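Local coordinates for protein geranyltranstransferase (Legionella pneumophila subsp. pneumophila, PDB 3LOM) that probably catalyses the magnesium-dependent chain elongation of isoprenoid diphosphates, making farnesyl diphosphate and possibly geranylgeranyl diphosphate, at residues K220-V225 and V272-A277; Q227-Y232 and Q299-L304. One frame throughout, in Å; residues are numbered along the deposited sequence.

In the fold
Both contacts use helix 209-236. Contact 1 joins it to helix 263-279. Contact 2, further toward its C-terminal end, joins it to helix 289-303, the next long helix in the chain. The contact centres lie about 12 Å apart. They meet at Tyr274, whose OH is 2.6 Å from Gln229 OE1 in a probable hydrogen bond. Beside it, His273 CD2 packs 3.6 Å from Met228 CE. Segment 227-232 holds the first two aspartates of DDYLD, the second aspartate-rich motif of prenyl synthases, which in relatives binds the allylic diphosphate through magnesium. Of the two, Asp230 makes the contact. Segment 220-225 of contact 1 precedes this motif on the same helix.

Contact 1: residues K220-V225 and V272-A277; sequences KHIGLV and VHYQIA
His221 and His273 meet rim to rim, ND1 to ND1. Neither ring lies over the face of the other. The two side chains cross at about a right angle, and their ring planes differ by 31°. His221 ND1 and His273 ND1 are 2.8 Å apart and form a hydrogen bond with an angle of 155°. Either nitrogen could be the donor, so one ring should carry a proton on ND1 while the other accepts. This pairing would tend to disfavour both rings being fully protonated. Each ring also has a methyl over one face. Ile276 CG2 sits over the centre of the His221 ring, 3.9 Å from its centroid. Leu224 CD2 lies over His273 nearer the rim, 3.5 Å from His273 CE1. Both are CH-pi contacts. Arg182 of helix 178-201 touches Leu224 and His273.

The backbones belong to two roughly antiparallel helices of the all-helical isoprenoid synthase fold, with local axes 8.8 Å apart. His221 and His273 are the closest residues by CA.

On another part of this interface, Val225 crosses Tyr274 at about a right angle. Its CG1 lies between the backbone N and the carbonyl carbon (chi1 82°), and this methyl rests over one face of the phenol, 3.7 Å from the ring centroid. Val225 CG2 is 3.6 Å from Tyr274 CD2. Ile222 approaches the same ring obliquely, with CD1 3.7 Å from Tyr274 CE1. Ile222 CD1 also reaches Ala277 CB at 4.2 Å. Thr295 of helix 289-303 touches both Ile222 and Tyr274. The polar partner of the Tyr274 hydroxyl is Gln229, further along helix 209-236.

Contact 2: residues Q227-Y232 and Q299-L304; sequences QMQDDY and QNRSNL
The Arg301 guanidinium meets Asp230 at its edge and Gln229 over one face. Asp230 OD2 lies near the guanidinium plane, 3.3 Å from Arg301 NH2, and forms a salt bridge. The carboxylate is not coplanar with it, since the two planes are turned 53° apart. Gln229 CD stands 4.2 Å above the guanidinium plane, offset toward the rim. Gln229 OE1 approaches obliquely, 3.7 Å from Arg301 NH1, and the amide plane is inclined by 48°. Arg301 CG lies between the backbone N and the carbonyl carbon (chi1 38°). The chain bends at chi3, and the guanidinium ends beside Asp230.

The helices run roughly parallel here, with local axes 10.3 Å apart. Asp230 and Asp231 open the DDYLD sequence, the second aspartate-rich motif (DDxxD) of the polyprenyl synthase family. In relatives this motif binds magnesium. Arg301 of the last helix thus pairs with the first aspartate of the motif.

Gln229 reaches across with its chain extended beyond CG. Its NE2 packs 3.5 Å from Ser302 CB and donates to Leu298 O, while OE1 faces Tyr274. This buried amide thus has partners at both ends. Ser302 OG approaches the Tyr232 ring obliquely, 3.4 Å from Tyr232 CE2. The Tyr232 hydroxyl bonds to Glu267. Helix 289-303 is irregular toward its end: Ser302 N bonds to Gln299 O, three residues back, rather than in the regular alpha pattern.

Contact 1: residues K220-V225 and V272-A277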
ATOM      1  N   LYS A 220      17.090   2.303 -16.832  1.00 54.43           N
ATOM      2  CA  LYS A 220      16.190   3.063 -17.711  1.00 50.53           C
ATOM      3  C   LYS A 220      16.003   2.355 -19.034  1.00 51.38           C
ATOM      4  O   LYS A 220      14.881   2.217 -19.522  1.00 56.91           O
ATOM      5  CB  LYS A 220      16.726   4.476 -17.971  1.00 57.84           C
ATOM      6  CG  LYS A 220      16.432   5.470 -16.860  1.00 76.93           C
ATOM      7  CD  LYS A 220      17.362   6.671 -16.932  1.00 97.39           C
ATOM      8  CE  LYS A 220      17.401   7.414 -15.600  1.00104.98           C
ATOM      9  NZ  LYS A 220      18.577   8.325 -15.498  1.00102.36           N
ATOM     10  N   HIS A 221      17.108   1.903 -19.613  1.00 44.75           N
ATOM     11  CA  HIS A 221      17.048   1.302 -20.934  1.00 52.69           C
ATOM     12  C   HIS A 221      16.477  -0.110 -20.914  1.00 50.84           C
ATOM     13  O   HIS A 221      15.848  -0.531 -21.880  1.00 53.81           O
ATOM     14  CB  HIS A 221      18.407   1.386 -21.636  1.00 55.47           C
ATOM     15  CG  HIS A 221      18.796   2.788 -21.998  1.00 53.62           C
ATOM     16  ND1 HIS A 221      18.517   3.341 -23.227  1.00 45.74           N
ATOM     17  CD2 HIS A 221      19.396   3.762 -21.274  1.00 52.95           C
ATOM     18  CE1 HIS A 221      18.943   4.592 -23.252  1.00 45.13           C
ATOM     19  NE2 HIS A 221      19.485   4.871 -22.081  1.00 57.18           N
ATOM     20  N   ILE A 222      16.664  -0.821 -19.804  1.00 54.51           N
ATOM     21  CA  ILE A 222      16.117  -2.174 -19.672  1.00 54.93           C
ATOM     22  C   ILE A 222      14.584  -2.164 -19.470  1.00 53.31           C
ATOM     23  O   ILE A 222      13.871  -2.954 -20.087  1.00 52.61           O
ATOM     24  CB  ILE A 222      16.919  -3.032 -18.631  1.00 59.25           C
ATOM     25  CG1 ILE A 222      17.012  -4.490 -19.075  1.00 63.48           C
ATOM     26  CG2 ILE A 222      16.425  -2.862 -17.188  1.00 59.44           C
ATOM     27  CD1 ILE A 222      18.147  -4.751 -20.031  1.00 53.53           C
ATOM     28  N   GLY A 223      14.093  -1.222 -18.661  1.00 54.72           N
ATOM     29  CA  GLY A 223      12.660  -1.041 -18.429  1.00 52.91           C
ATOM     30  C   GLY A 223      11.895  -0.560 -19.646  1.00 54.75           C
ATOM     31  O   GLY A 223      10.719  -0.891 -19.830  1.00 55.36           O
ATOM     32  N   LEU A 224      12.574   0.221 -20.479  1.00 57.54           N
ATOM     33  CA  LEU A 224      12.021   0.703 -21.734  1.00 55.90           C
ATOM     34  C   LEU A 224      11.971  -0.413 -22.772  1.00 50.25           C
ATOM     35  O   LEU A 224      10.927  -0.650 -23.385  1.00 54.18           O
ATOM     36  CB  LEU A 224      12.860   1.877 -22.243  1.00 57.82           C
ATOM     37  CG  LEU A 224      12.625   2.496 -23.619  1.00 61.52           C
ATOM     38  CD1 LEU A 224      11.195   3.002 -23.798  1.00 61.95           C
ATOM     39  CD2 LEU A 224      13.624   3.621 -23.833  1.00 62.66           C
ATOM     40  N   VAL A 225      13.092  -1.107 -22.948  1.00 46.77           N
ATOM     41  CA  VAL A 225      13.216  -2.135 -23.991  1.00 51.63           C
ATOM     42  C   VAL A 225      12.325  -3.381 -23.780  1.00 51.03           C
ATOM     43  O   VAL A 225      11.924  -4.017 -24.757  1.00 55.55           O
ATOM     44  CB  VAL A 225      14.713  -2.505 -24.262  1.00 50.09           C
ATOM     45  CG1 VAL A 225      15.244  -3.507 -23.243  1.00 56.69           C
ATOM     46  CG2 VAL A 225      14.910  -2.995 -25.690  1.00 49.52           C
ATOM     47  N   VAL A 272      19.470  -1.204 -30.324  1.00 71.89           N
ATOM     48  CA  VAL A 272      20.218  -0.036 -29.849  1.00 72.59           C
ATOM     49  C   VAL A 272      20.099   0.104 -28.334  1.00 72.01           C
ATOM     50  O   VAL A 272      21.105   0.315 -27.655  1.00 76.82           O
ATOM     51  CB  VAL A 272      19.792   1.297 -30.551  1.00 73.44           C
ATOM     52  CG1 VAL A 272      20.672   2.451 -30.097  1.00 73.41           C
ATOM     53  CG2 VAL A 272      19.879   1.181 -32.057  1.00 72.41           C
ATOM     54  N   HIS A 273      18.884  -0.047 -27.811  1.00 70.31           N
ATOM     55  CA  HIS A 273      18.647   0.123 -26.371  1.00 66.70           C
ATOM     56  C   HIS A 273      19.291  -0.963 -25.501  1.00 66.66           C
ATOM     57  O   HIS A 273      19.787  -0.666 -24.404  1.00 60.19           O
ATOM     58  CB  HIS A 273      17.158   0.292 -26.069  1.00 62.00           C
ATOM     59  CG  HIS A 273      16.654   1.675 -26.333  1.00 59.70           C
ATOM     60  ND1 HIS A 273      16.968   2.746 -25.524  1.00 45.83           N
ATOM     61  CD2 HIS A 273      15.875   2.169 -27.324  1.00 58.49           C
ATOM     62  CE1 HIS A 273      16.406   3.840 -26.005  1.00 46.01           C
ATOM     63  NE2 HIS A 273      15.731   3.515 -27.093  1.00 60.16           N
ATOM     64  N   TYR A 274      19.301  -2.201 -26.006  1.00 65.67           N
ATOM     65  CA  TYR A 274      20.030  -3.302 -25.363  1.00 68.33           C
ATOM     66  C   TYR A 274      21.538  -3.095 -25.408  1.00 70.56           C
ATOM     67  O   TYR A 274      22.228  -3.393 -24.436  1.00 70.82           O
ATOM     68  CB  TYR A 274      19.673  -4.658 -25.984  1.00 64.12           C
ATOM     69  CG  TYR A 274      18.583  -5.398 -25.241  1.00 69.94           C
ATOM     70  CD1 TYR A 274      18.771  -5.816 -23.924  1.00 64.10           C
ATOM     71  CD2 TYR A 274      17.364  -5.684 -25.854  1.00 74.66           C
ATOM     72  CE1 TYR A 274      17.771  -6.493 -23.235  1.00 64.54           C
ATOM     73  CE2 TYR A 274      16.359  -6.359 -25.174  1.00 69.04           C
ATOM     74  CZ  TYR A 274      16.570  -6.760 -23.865  1.00 65.31           C
ATOM     75  OH  TYR A 274      15.579  -7.421 -23.183  1.00 53.89           O
ATOM     76  N   GLN A 275      22.029  -2.580 -26.538  1.00 73.62           N
ATOM     77  CA  GLN A 275      23.449  -2.278 -26.730  1.00 74.02           C
ATOM     78  C   GLN A 275      23.924  -1.230 -25.726  1.00 71.48           C
ATOM     79  O   GLN A 275      24.990  -1.386 -25.127  1.00 67.70           O
ATOM     80  CB  GLN A 275      23.702  -1.811 -28.170  1.00 79.90           C
ATOM     81  CG  GLN A 275      25.156  -1.864 -28.639  1.00 90.20           C
ATOM     82  CD  GLN A 275      25.930  -0.577 -28.374  1.00101.03           C
ATOM     83  OE1 GLN A 275      27.143  -0.610 -28.157  1.00 97.91           O
ATOM     84  NE2 GLN A 275      25.233   0.560 -28.389  1.00 93.61           N
ATOM     85  N   ILE A 276      23.117  -0.181 -25.540  1.00 69.01           N
ATOM     86  CA  ILE A 276      23.396   0.868 -24.556  1.00 64.40           C
ATOM     87  C   ILE A 276      23.389   0.267 -23.148  1.00 67.06           C
ATOM     88  O   ILE A 276      24.244   0.602 -22.317  1.00 65.85           O
ATOM     89  CB  ILE A 276      22.399   2.079 -24.684  1.00 64.92           C
ATOM     90  CG1 ILE A 276      22.482   2.751 -26.068  1.00 70.86           C
ATOM     91  CG2 ILE A 276      22.609   3.121 -23.578  1.00 59.30           C
ATOM     92  CD1 ILE A 276      23.876   3.231 -26.503  1.00 96.26           C
ATOM     93  N   ALA A 277      22.441  -0.641 -22.901  1.00 68.96           N
ATOM     94  CA  ALA A 277      22.349  -1.353 -21.622  1.00 68.38           C
ATOM     95  C   ALA A 277      23.585  -2.223 -21.336  1.00 65.03           C
ATOM     96  O   ALA A 277      24.128  -2.171 -20.227  1.00 58.75           O
ATOM     97  CB  ALA A 277      21.064  -2.177 -21.553  1.00 67.92           C
TER

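Contact 2: residues Q227-Y232 and Q299-L304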
ATOM      1  N   GLN A 227       9.254  -3.294 -22.695  1.00 58.88           N
ATOM      2  CA  GLN A 227       7.986  -2.832 -23.243  1.00 56.54           C
ATOM      3  C   GLN A 227       7.991  -2.734 -24.767  1.00 57.14           C
ATOM      4  O   GLN A 227       6.964  -2.975 -25.411  1.00 53.29           O
ATOM      5  CB  GLN A 227       7.622  -1.486 -22.624  1.00 54.56           C
ATOM      6  CG  GLN A 227       6.167  -1.157 -22.734  1.00 67.32           C
ATOM      7  CD  GLN A 227       5.265  -2.178 -22.056  1.00 54.33           C
ATOM      8  OE1 GLN A 227       5.536  -2.629 -20.940  1.00 68.04           O
ATOM      9  NE2 GLN A 227       4.184  -2.545 -22.736  1.00 46.20           N
ATOM     10  N   MET A 228       9.144  -2.366 -25.330  1.00 59.35           N
ATOM     11  CA  MET A 228       9.358  -2.420 -26.777  1.00 57.98           C
ATOM     12  C   MET A 228       9.215  -3.864 -27.263  1.00 58.15           C
ATOM     13  O   MET A 228       8.501  -4.128 -28.231  1.00 56.98           O
ATOM     14  CB  MET A 228      10.738  -1.865 -27.153  1.00 52.24           C
ATOM     15  CG  MET A 228      10.845  -0.351 -27.166  1.00 53.71           C
ATOM     16  SD  MET A 228      12.520   0.229 -27.515  1.00 46.40           S
ATOM     17  CE  MET A 228      12.268   1.990 -27.370  1.00 45.76           C
ATOM     18  N   GLN A 229       9.881  -4.785 -26.564  1.00 55.08           N
ATOM     19  CA  GLN A 229       9.811  -6.218 -26.864  1.00 60.46           C
ATOM     20  C   GLN A 229       8.393  -6.771 -26.782  1.00 58.90           C
ATOM     21  O   GLN A 229       7.968  -7.499 -27.676  1.00 54.91           O
ATOM     22  CB  GLN A 229      10.748  -7.017 -25.954  1.00 57.55           C
ATOM     23  CG  GLN A 229      12.211  -6.962 -26.381  1.00 64.40           C
ATOM     24  CD  GLN A 229      13.132  -7.708 -25.437  1.00 58.42           C
ATOM     25  OE1 GLN A 229      13.151  -7.453 -24.234  1.00 51.88           O
ATOM     26  NE2 GLN A 229      13.912  -8.628 -25.984  1.00 70.85           N
ATOM     27  N   ASP A 230       7.672  -6.401 -25.723  1.00 64.59           N
ATOM     28  CA  ASP A 230       6.287  -6.841 -25.513  1.00 63.63           C
ATOM     29  C   ASP A 230       5.360  -6.411 -26.644  1.00 65.73           C
ATOM     30  O   ASP A 230       4.553  -7.208 -27.113  1.00 67.52           O
ATOM     31  CB  ASP A 230       5.754  -6.354 -24.159  1.00 58.52           C
ATOM     32  CG  ASP A 230       6.415  -7.061 -22.984  1.00 61.23           C
ATOM     33  OD1 ASP A 230       6.213  -6.625 -21.828  1.00 53.92           O
ATOM     34  OD2 ASP A 230       7.145  -8.049 -23.214  1.00 60.20           O
ATOM     35  N   ASP A 231       5.502  -5.164 -27.093  1.00 72.04           N
ATOM     36  CA  ASP A 231       4.736  -4.646 -28.233  1.00 70.87           C
ATOM     37  C   ASP A 231       5.156  -5.301 -29.551  1.00 72.10           C
ATOM     38  O   ASP A 231       4.318  -5.542 -30.424  1.00 71.47           O
ATOM     39  CB  ASP A 231       4.865  -3.123 -28.322  1.00 68.50           C
ATOM     40  CG  ASP A 231       4.211  -2.405 -27.146  1.00 72.09           C
ATOM     41  OD1 ASP A 231       3.539  -3.062 -26.319  1.00 76.17           O
ATOM     42  OD2 ASP A 231       4.362  -1.169 -27.053  1.00 63.99           O
ATOM     43  N   TYR A 232       6.451  -5.598 -29.670  1.00 76.74           N
ATOM     44  CA  TYR A 232       7.014  -6.287 -30.832  1.00 79.39           C
ATOM     45  C   TYR A 232       6.525  -7.729 -30.925  1.00 81.17           C
ATOM     46  O   TYR A 232       6.227  -8.215 -32.016  1.00 83.42           O
ATOM     47  CB  TYR A 232       8.548  -6.255 -30.779  1.00 79.08           C
ATOM     48  CG  TYR A 232       9.247  -6.971 -31.920  1.00 86.70           C
ATOM     49  CD1 TYR A 232       9.254  -6.437 -33.209  1.00 88.59           C
ATOM     50  CD2 TYR A 232       9.921  -8.174 -31.703  1.00 85.71           C
ATOM     51  CE1 TYR A 232       9.898  -7.092 -34.256  1.00 92.54           C
ATOM     52  CE2 TYR A 232      10.569  -8.834 -32.741  1.00 86.65           C
ATOM     53  CZ  TYR A 232      10.556  -8.288 -34.012  1.00 92.48           C
ATOM     54  OH  TYR A 232      11.198  -8.940 -35.038  1.00 90.00           O
ATOM     55  N   GLN A 299      17.439 -10.217 -24.305  1.00 71.34           N
ATOM     56  CA  GLN A 299      17.473  -9.719 -25.680  1.00 80.35           C
ATOM     57  C   GLN A 299      17.028 -10.774 -26.695  1.00 87.58           C
ATOM     58  O   GLN A 299      16.302 -10.459 -27.644  1.00 90.96           O
ATOM     59  CB  GLN A 299      18.870  -9.181 -26.023  1.00 78.19           C
ATOM     60  CG  GLN A 299      19.004  -8.615 -27.438  1.00 80.39           C
ATOM     61  CD  GLN A 299      20.260  -7.785 -27.647  1.00 83.47           C
ATOM     62  OE1 GLN A 299      20.393  -7.095 -28.659  1.00 70.92           O
ATOM     63  NE2 GLN A 299      21.184  -7.838 -26.690  1.00 82.43           N
ATOM     64  N   ASN A 300      17.438 -12.022 -26.476  1.00 93.27           N
ATOM     65  CA  ASN A 300      17.233 -13.097 -27.456  1.00 99.90           C
ATOM     66  C   ASN A 300      15.817 -13.697 -27.561  1.00100.43           C
ATOM     67  O   ASN A 300      15.558 -14.501 -28.462  1.00102.16           O
ATOM     68  CB  ASN A 300      18.290 -14.203 -27.289  1.00102.96           C
ATOM     69  CG  ASN A 300      19.685 -13.764 -27.740  1.00112.32           C
ATOM     70  OD1 ASN A 300      19.973 -12.570 -27.872  1.00113.35           O
ATOM     71  ND2 ASN A 300      20.562 -14.738 -27.964  1.00115.98           N
ATOM     72  N   ARG A 301      14.905 -13.306 -26.666  1.00 99.28           N
ATOM     73  CA  ARG A 301      13.483 -13.675 -26.817  1.00 99.19           C
ATOM     74  C   ARG A 301      12.758 -12.776 -27.829  1.00 99.00           C
ATOM     75  O   ARG A 301      11.560 -12.935 -28.070  1.00 94.76           O
ATOM     76  CB  ARG A 301      12.733 -13.750 -25.471  1.00 99.66           C
ATOM     77  CG  ARG A 301      13.107 -12.703 -24.433  1.00100.60           C
ATOM     78  CD  ARG A 301      12.206 -12.779 -23.205  1.00101.69           C
ATOM     79  NE  ARG A 301      11.020 -11.931 -23.341  1.00111.52           N
ATOM     80  CZ  ARG A 301      10.901 -10.706 -22.829  1.00110.88           C
ATOM     81  NH1 ARG A 301      11.895 -10.165 -22.129  1.00102.90           N
ATOM     82  NH2 ARG A 301       9.782 -10.016 -23.016  1.00 99.75           N
ATOM     83  N   SER A 302      13.509 -11.839 -28.409  1.00103.51           N
ATOM     84  CA  SER A 302      13.081 -11.046 -29.557  1.00110.25           C
ATOM     85  C   SER A 302      13.797 -11.523 -30.829  1.00113.78           C
ATOM     86  O   SER A 302      13.277 -11.368 -31.937  1.00113.97           O
ATOM     87  CB  SER A 302      13.375  -9.563 -29.309  1.00110.12           C
ATOM     88  OG  SER A 302      13.009  -8.766 -30.422  1.00112.97           O
ATOM     89  N   ASN A 303      14.983 -12.107 -30.653  1.00119.39           N
ATOM     90  CA  ASN A 303      15.810 -12.606 -31.761  1.00124.58           C
ATOM     91  C   ASN A 303      15.380 -13.958 -32.327  1.00125.47           C
ATOM     92  O   ASN A 303      15.712 -14.281 -33.471  1.00124.96           O
ATOM     93  CB  ASN A 303      17.286 -12.682 -31.343  1.00126.32           C
ATOM     94  CG  ASN A 303      18.039 -11.380 -31.584  1.00130.92           C
ATOM     95  OD1 ASN A 303      17.697 -10.601 -32.474  1.00131.55           O
ATOM     96  ND2 ASN A 303      19.083 -11.150 -30.793  1.00133.64           N
ATOM     97  N   LEU A 304      14.647 -14.738 -31.529  1.00128.38           N
ATOM     98  CA  LEU A 304      14.218 -16.098 -31.905  1.00131.34           C
ATOM     99  C   LEU A 304      13.213 -16.144 -33.063  1.00132.64           C
ATOM    100  O   LEU A 304      12.973 -17.207 -33.645  1.00133.67           O
ATOM    101  CB  LEU A 304      13.670 -16.860 -30.688  1.00130.51           C
ATOM    102  CG  LEU A 304      14.664 -17.576 -29.763  1.00127.38           C
ATOM    103  CD1 LEU A 304      14.007 -17.907 -28.429  1.00117.32           C
ATOM    104  CD2 LEU A 304      15.241 -18.838 -30.409  1.00117.39           C
TER